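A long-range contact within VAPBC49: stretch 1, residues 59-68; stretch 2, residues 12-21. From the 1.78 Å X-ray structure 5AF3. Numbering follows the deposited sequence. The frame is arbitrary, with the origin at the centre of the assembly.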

ATOM      1  N   ALA A  59     -10.257  23.042  -0.924  1.00 23.60           N
ATOM      2  CA  ALA A  59     -11.385  22.283  -0.376  1.00 21.87           C
ATOM      3  C   ALA A  59     -12.643  23.135  -0.426  1.00 26.29           C
ATOM      4  O   ALA A  59     -12.573  24.359  -0.392  1.00 27.13           O
ATOM      5  CB  ALA A  59     -11.109  21.849   1.047  1.00 26.15           C
ATOM      6  N   LEU A  60     -13.794  22.485  -0.480  1.00 25.12           N
ATOM      7  CA  LEU A  60     -15.078  23.196  -0.578  1.00 29.46           C
ATOM      8  C   LEU A  60     -15.973  22.662   0.519  1.00 27.90           C
ATOM      9  O   LEU A  60     -15.765  21.523   0.973  1.00 28.42           O
ATOM     10  CB  LEU A  60     -15.718  22.961  -1.961  1.00 32.89           C
ATOM     11  CG  LEU A  60     -14.986  23.484  -3.217  1.00 37.13           C
ATOM     12  CD1 LEU A  60     -15.111  22.526  -4.411  1.00 40.73           C
ATOM     13  CD2 LEU A  60     -15.436  24.893  -3.609  1.00 38.25           C
ATOM     14  N   PRO A  61     -16.976  23.459   0.958  1.00 33.25           N
ATOM     15  CA  PRO A  61     -17.888  22.988   2.009  1.00 33.16           C
ATOM     16  C   PRO A  61     -18.651  21.750   1.505  1.00 32.01           C
ATOM     17  O   PRO A  61     -18.988  21.694   0.324  1.00 33.67           O
ATOM     18  CB  PRO A  61     -18.821  24.187   2.219  1.00 35.71           C
ATOM     19  CG  PRO A  61     -18.022  25.363   1.749  1.00 33.27           C
ATOM     20  CD  PRO A  61     -17.335  24.818   0.523  1.00 33.41           C
ATOM     21  N   HIS A  62     -18.861  20.755   2.373  1.00 33.97           N
ATOM     22  CA  HIS A  62     -19.466  19.497   1.939  1.00 34.35           C
ATOM     23  C   HIS A  62     -20.912  19.742   1.468  1.00 32.94           C
ATOM     24  O   HIS A  62     -21.624  20.543   2.080  1.00 36.54           O
ATOM     25  CB  HIS A  62     -19.366  18.396   3.013  1.00 37.99           C
ATOM     26  CG  HIS A  62     -20.397  18.486   4.101  1.00 42.59           C
ATOM     27  ND1 HIS A  62     -21.719  18.135   3.910  1.00 43.30           N
ATOM     28  CD2 HIS A  62     -20.294  18.847   5.403  1.00 43.87           C
ATOM     29  CE1 HIS A  62     -22.389  18.304   5.038  1.00 42.81           C
ATOM     30  NE2 HIS A  62     -21.547  18.732   5.962  1.00 43.19           N
ATOM     31  N   PRO A  63     -21.325  19.097   0.361  1.00 33.47           N
ATOM     32  CA  PRO A  63     -22.716  19.221  -0.089  1.00 34.30           C
ATOM     33  C   PRO A  63     -23.696  18.661   0.956  1.00 37.35           C
ATOM     34  O   PRO A  63     -23.289  17.931   1.882  1.00 37.56           O
ATOM     35  CB  PRO A  63     -22.747  18.375  -1.380  1.00 35.95           C
ATOM     36  CG  PRO A  63     -21.299  18.371  -1.857  1.00 35.05           C
ATOM     37  CD  PRO A  63     -20.550  18.230  -0.550  1.00 33.69           C
ATOM     38  N   THR A  64     -24.963  19.044   0.829  1.00 35.20           N
ATOM     39  CA  THR A  64     -26.024  18.552   1.712  1.00 35.83           C
ATOM     40  C   THR A  64     -26.051  17.039   1.583  1.00 33.76           C
ATOM     41  O   THR A  64     -26.012  16.516   0.470  1.00 34.25           O
ATOM     42  CB  THR A  64     -27.386  19.179   1.337  1.00 36.56           C
ATOM     43  OG1 THR A  64     -27.255  20.609   1.360  1.00 36.50           O
ATOM     44  CG2 THR A  64     -28.472  18.779   2.339  1.00 35.04           C
ATOM     45  N   GLY A  65     -26.048  16.354   2.722  1.00 36.76           N
ATOM     46  CA  GLY A  65     -25.986  14.884   2.761  1.00 40.43           C
ATOM     47  C   GLY A  65     -24.812  14.199   2.065  1.00 41.86           C
ATOM     48  O   GLY A  65     -24.974  13.118   1.488  1.00 42.17           O
ATOM     49  N   SER A  66     -23.627  14.815   2.113  1.00 38.20           N
ATOM     50  CA  SER A  66     -22.414  14.243   1.522  1.00 37.02           C
ATOM     51  C   SER A  66     -21.203  14.763   2.281  1.00 33.69           C
ATOM     52  O   SER A  66     -21.257  15.859   2.839  1.00 33.56           O
ATOM     53  CB  SER A  66     -22.302  14.628   0.040  1.00 38.37           C
ATOM     54  OG  SER A  66     -20.946  14.763  -0.393  1.00 35.01           O
ATOM     55  N   HIS A  67     -20.125  13.983   2.300  1.00 34.27           N
ATOM     56  CA  HIS A  67     -18.853  14.446   2.885  1.00 34.86           C
ATOM     57  C   HIS A  67     -17.806  14.757   1.843  1.00 33.34           C
ATOM     58  O   HIS A  67     -16.613  14.793   2.178  1.00 33.14           O
ATOM     59  CB  HIS A  67     -18.259  13.416   3.858  1.00 36.39           C
ATOM     60  CG  HIS A  67     -19.171  13.043   4.976  1.00 35.76           C
ATOM     61  ND1 HIS A  67     -19.430  13.882   6.039  1.00 37.89           N
ATOM     62  CD2 HIS A  67     -19.897  11.922   5.189  1.00 36.54           C
ATOM     63  CE1 HIS A  67     -20.279  13.289   6.861  1.00 38.86           C
ATOM     64  NE2 HIS A  67     -20.573  12.098   6.368  1.00 35.39           N
ATOM     65  N   ALA A  68     -18.216  14.942   0.589  1.00 29.19           N
ATOM     66  CA  ALA A  68     -17.264  15.353  -0.456  1.00 30.05           C
ATOM     67  C   ALA A  68     -16.679  16.745  -0.127  1.00 31.73           C
ATOM     68  O   ALA A  68     -17.403  17.630   0.349  1.00 29.53           O
ATOM     69  CB  ALA A  68     -17.916  15.310  -1.850  1.00 30.58           C
TER
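Stretch 2, residues 12-21: RFDVPLYTLA

The two stretches advance in broadly the same order: residues 13-16 meet Leu-60, Pro-16 also meets Pro-63, and Thr-19 meets Ala-68, their CA atoms 4.0 Å apart. No direct hydrogen bond joins the stretches, so the contact rests on apolar packing, a weak CA-H...O contact and one bridging water. Stretch 1 is largely irregular, with a type II turn from Pro-63 to Ser-66, of which Pro-63 alone touches stretch 2; stretch 2 is largely loop or turn, with a weakly bonded strand about Tyr-18 and Thr-19, and enters a helix at Leu-20.

Arg-12 at the start is out of reach. Phe-13 and Asp-14 turn their side chains away and offer backbone instead: the CD1 methyl of Leu-60 lies 4.0 Å from the O of Phe-13 and 3.8 Å from the O of Asp-14. Asp-14 is exposed, and its CA-to-CB bond points away from stretch 1, so a charged side chain is accommodated without being buried in this contact. Val-15 likewise points away, its carbonyl C 4.1 Å from CD1 of Leu-60.

Pro-16 is the centre of the contact and the residue most covered by the other stretch. Its CB points toward stretch 1, and its compact, rigid ring meets three apolar side chains: CD of Pro-16 lies 3.7 Å from CD1 of Leu-60, CG of Pro-16 lies 4.1 Å from CG of Pro-63, and CB of Pro-16 lies 4.0 Å from CB of Ala-68. Proline suits this place because its ring presents a hydrocarbon surface and its nitrogen carries no hydrogen that would need a partner. The small methyl of Ala-68 also comes close to the backbone here, its CB 3.5 Å from the O of Pro-16.

Leu-17 points away and makes no contact. Tyr-18 is also directed away, its hydroxyl bonded elsewhere in the structure, but its O approaches CA of Ala-68 at 3.7 Å.

At Thr-19 the backbones come closest. Its CA lies 3.3 Å from the O of His-67, a CA-H...O contact, and its CG2 methyl sits 4.0 Å from CB of His-67 and 3.8 Å from N of Ala-68. N of Ala-68 already donates a hydrogen bond to OG of Ser-66, at 2.9 Å, within stretch 1. Threonine serves two roles: the methyl packs across the contact, while the hydroxyl caps the helix that follows.

Leu-20 begins that helix, where a backbone N is free to bond outward. A water accepts from N of Leu-20 at 3.0 Å and donates to O of His-67 at 2.6 Å, bridging the stretches. Ala-21 continues the helix beyond reach.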

ATOM      1  N   ARG A  12     -12.537  20.188 -12.866  1.00 32.56           N
ATOM      2  CA  ARG A  12     -11.443  20.114 -11.876  1.00 27.47           C
ATOM      3  C   ARG A  12     -11.474  21.097 -10.712  1.00 27.75           C
ATOM      4  O   ARG A  12     -10.719  20.930  -9.754  1.00 29.14           O
ATOM      5  CB  ARG A  12     -10.103  20.268 -12.605  1.00 21.67           C
ATOM      6  CG  ARG A  12      -9.811  19.198 -13.635  1.00 24.09           C
ATOM      7  CD  ARG A  12      -8.567  19.555 -14.404  1.00 24.67           C
ATOM      8  NE  ARG A  12      -8.798  20.773 -15.188  1.00 28.87           N
ATOM      9  CZ  ARG A  12      -7.858  21.522 -15.740  1.00 30.09           C
ATOM     10  NH1 ARG A  12      -6.572  21.250 -15.586  1.00 28.23           N
ATOM     11  NH2 ARG A  12      -8.216  22.573 -16.461  1.00 32.85           N
ATOM     12  N   PHE A  13     -12.327  22.130 -10.771  1.00 29.33           N
ATOM     13  CA  PHE A  13     -12.247  23.238  -9.802  1.00 32.31           C
ATOM     14  C   PHE A  13     -13.449  23.452  -8.885  1.00 37.23           C
ATOM     15  O   PHE A  13     -13.289  23.767  -7.698  1.00 37.65           O
ATOM     16  CB  PHE A  13     -11.876  24.574 -10.520  1.00 30.78           C
ATOM     17  CG  PHE A  13     -10.635  24.480 -11.324  1.00 28.51           C
ATOM     18  CD1 PHE A  13      -9.392  24.666 -10.728  1.00 29.66           C
ATOM     19  CD2 PHE A  13     -10.691  24.134 -12.672  1.00 29.06           C
ATOM     20  CE1 PHE A  13      -8.236  24.539 -11.467  1.00 28.41           C
ATOM     21  CE2 PHE A  13      -9.536  24.006 -13.428  1.00 32.71           C
ATOM     22  CZ  PHE A  13      -8.298  24.203 -12.823  1.00 31.73           C
ATOM     23  N   ASP A  14     -14.653  23.304  -9.430  1.00 40.69           N
ATOM     24  CA  ASP A  14     -15.854  23.814  -8.746  1.00 45.92           C
ATOM     25  C   ASP A  14     -16.699  22.748  -8.046  1.00 45.26           C
ATOM     26  O   ASP A  14     -17.551  23.079  -7.218  1.00 45.61           O
ATOM     27  CB  ASP A  14     -16.731  24.639  -9.713  1.00 49.08           C
ATOM     28  CG  ASP A  14     -15.924  25.636 -10.557  1.00 52.33           C
ATOM     29  OD1 ASP A  14     -14.936  26.210 -10.047  1.00 53.43           O
ATOM     30  OD2 ASP A  14     -16.284  25.847 -11.744  1.00 53.56           O
ATOM     31  N   VAL A  15     -16.450  21.483  -8.375  1.00 45.91           N
ATOM     32  CA  VAL A  15     -17.222  20.362  -7.823  1.00 47.41           C
ATOM     33  C   VAL A  15     -16.401  19.446  -6.869  1.00 44.45           C
ATOM     34  O   VAL A  15     -15.460  18.771  -7.317  1.00 38.54           O
ATOM     35  CB  VAL A  15     -17.974  19.561  -8.967  1.00 49.13           C
ATOM     36  CG1 VAL A  15     -17.279  19.722 -10.342  1.00 52.62           C
ATOM     37  CG2 VAL A  15     -18.170  18.081  -8.615  1.00 51.35           C
ATOM     38  N   PRO A  16     -16.778  19.397  -5.563  1.00 44.86           N
ATOM     39  CA  PRO A  16     -16.052  18.483  -4.666  1.00 43.75           C
ATOM     40  C   PRO A  16     -16.297  17.032  -5.058  1.00 42.50           C
ATOM     41  O   PRO A  16     -17.448  16.562  -5.116  1.00 43.91           O
ATOM     42  CB  PRO A  16     -16.595  18.796  -3.266  1.00 43.40           C
ATOM     43  CG  PRO A  16     -17.770  19.670  -3.452  1.00 45.26           C
ATOM     44  CD  PRO A  16     -17.861  20.125  -4.877  1.00 44.44           C
ATOM     45  N   LEU A  17     -15.204  16.341  -5.335  1.00 37.24           N
ATOM     46  CA  LEU A  17     -15.228  15.036  -5.947  1.00 33.63           C
ATOM     47  C   LEU A  17     -14.841  13.936  -4.951  1.00 36.38           C
ATOM     48  O   LEU A  17     -15.243  12.774  -5.103  1.00 33.23           O
ATOM     49  CB  LEU A  17     -14.255  15.056  -7.137  1.00 36.32           C
ATOM     50  CG  LEU A  17     -14.570  14.523  -8.532  1.00 40.15           C
ATOM     51  CD1 LEU A  17     -15.950  15.005  -9.046  1.00 40.40           C
ATOM     52  CD2 LEU A  17     -13.454  14.917  -9.514  1.00 34.99           C
ATOM     53  N   TYR A  18     -14.066  14.306  -3.923  1.00 30.17           N
ATOM     54  CA  TYR A  18     -13.473  13.338  -3.012  1.00 26.58           C
ATOM     55  C   TYR A  18     -13.806  13.681  -1.567  1.00 27.42           C
ATOM     56  O   TYR A  18     -13.697  14.831  -1.166  1.00 27.08           O
ATOM     57  CB  TYR A  18     -11.942  13.304  -3.198  1.00 23.84           C
ATOM     58  CG  TYR A  18     -11.465  13.028  -4.605  1.00 22.60           C
ATOM     59  CD1 TYR A  18     -11.393  11.726  -5.077  1.00 20.57           C
ATOM     60  CD2 TYR A  18     -11.117  14.066  -5.472  1.00 19.89           C
ATOM     61  CE1 TYR A  18     -10.974  11.453  -6.366  1.00 22.68           C
ATOM     62  CE2 TYR A  18     -10.686  13.815  -6.767  1.00 22.51           C
ATOM     63  CZ  TYR A  18     -10.634  12.502  -7.219  1.00 18.78           C
ATOM     64  OH  TYR A  18     -10.195  12.202  -8.483  1.00 22.75           O
ATOM     65  N   THR A  19     -14.237  12.687  -0.776  1.00 26.84           N
ATOM     66  CA  THR A  19     -14.332  12.882   0.681  1.00 22.47           C
ATOM     67  C   THR A  19     -12.882  12.784   1.178  1.00 23.68           C
ATOM     68  O   THR A  19     -12.034  12.280   0.442  1.00 21.42           O
ATOM     69  CB  THR A  19     -15.110  11.745   1.365  1.00 26.95           C
ATOM     70  OG1 THR A  19     -14.352  10.527   1.259  1.00 27.01           O
ATOM     71  CG2 THR A  19     -16.499  11.550   0.738  1.00 25.87           C
ATOM     72  N   LEU A  20     -12.608  13.191   2.428  1.00 24.42           N
ATOM     73  CA  LEU A  20     -11.231  13.064   2.947  1.00 24.41           C
ATOM     74  C   LEU A  20     -10.844  11.608   3.153  1.00 22.90           C
ATOM     75  O   LEU A  20      -9.688  11.254   2.988  1.00 21.74           O
ATOM     76  CB  LEU A  20     -10.974  13.888   4.203  1.00 24.48           C
ATOM     77  CG  LEU A  20     -11.217  15.410   4.086  1.00 25.88           C
ATOM     78  CD1 LEU A  20     -11.017  16.083   5.417  1.00 26.21           C
ATOM     79  CD2 LEU A  20     -10.369  16.098   2.992  1.00 23.96           C
ATOM     80  N   ALA A  21     -11.820  10.786   3.519  1.00 25.15           N
ATOM     81  CA  ALA A  21     -11.643   9.334   3.629  1.00 25.23           C
ATOM     82  C   ALA A  21     -11.113   8.702   2.325  1.00 23.85           C
ATOM     83  O   ALA A  21     -10.140   7.920   2.339  1.00 22.44           O
ATOM     84  CB  ALA A  21     -12.999   8.680   4.054  1.00 27.59           C
TER
HETATM   85  O   HOH W   1     -14.811  14.391   4.076  1.00 24.73           O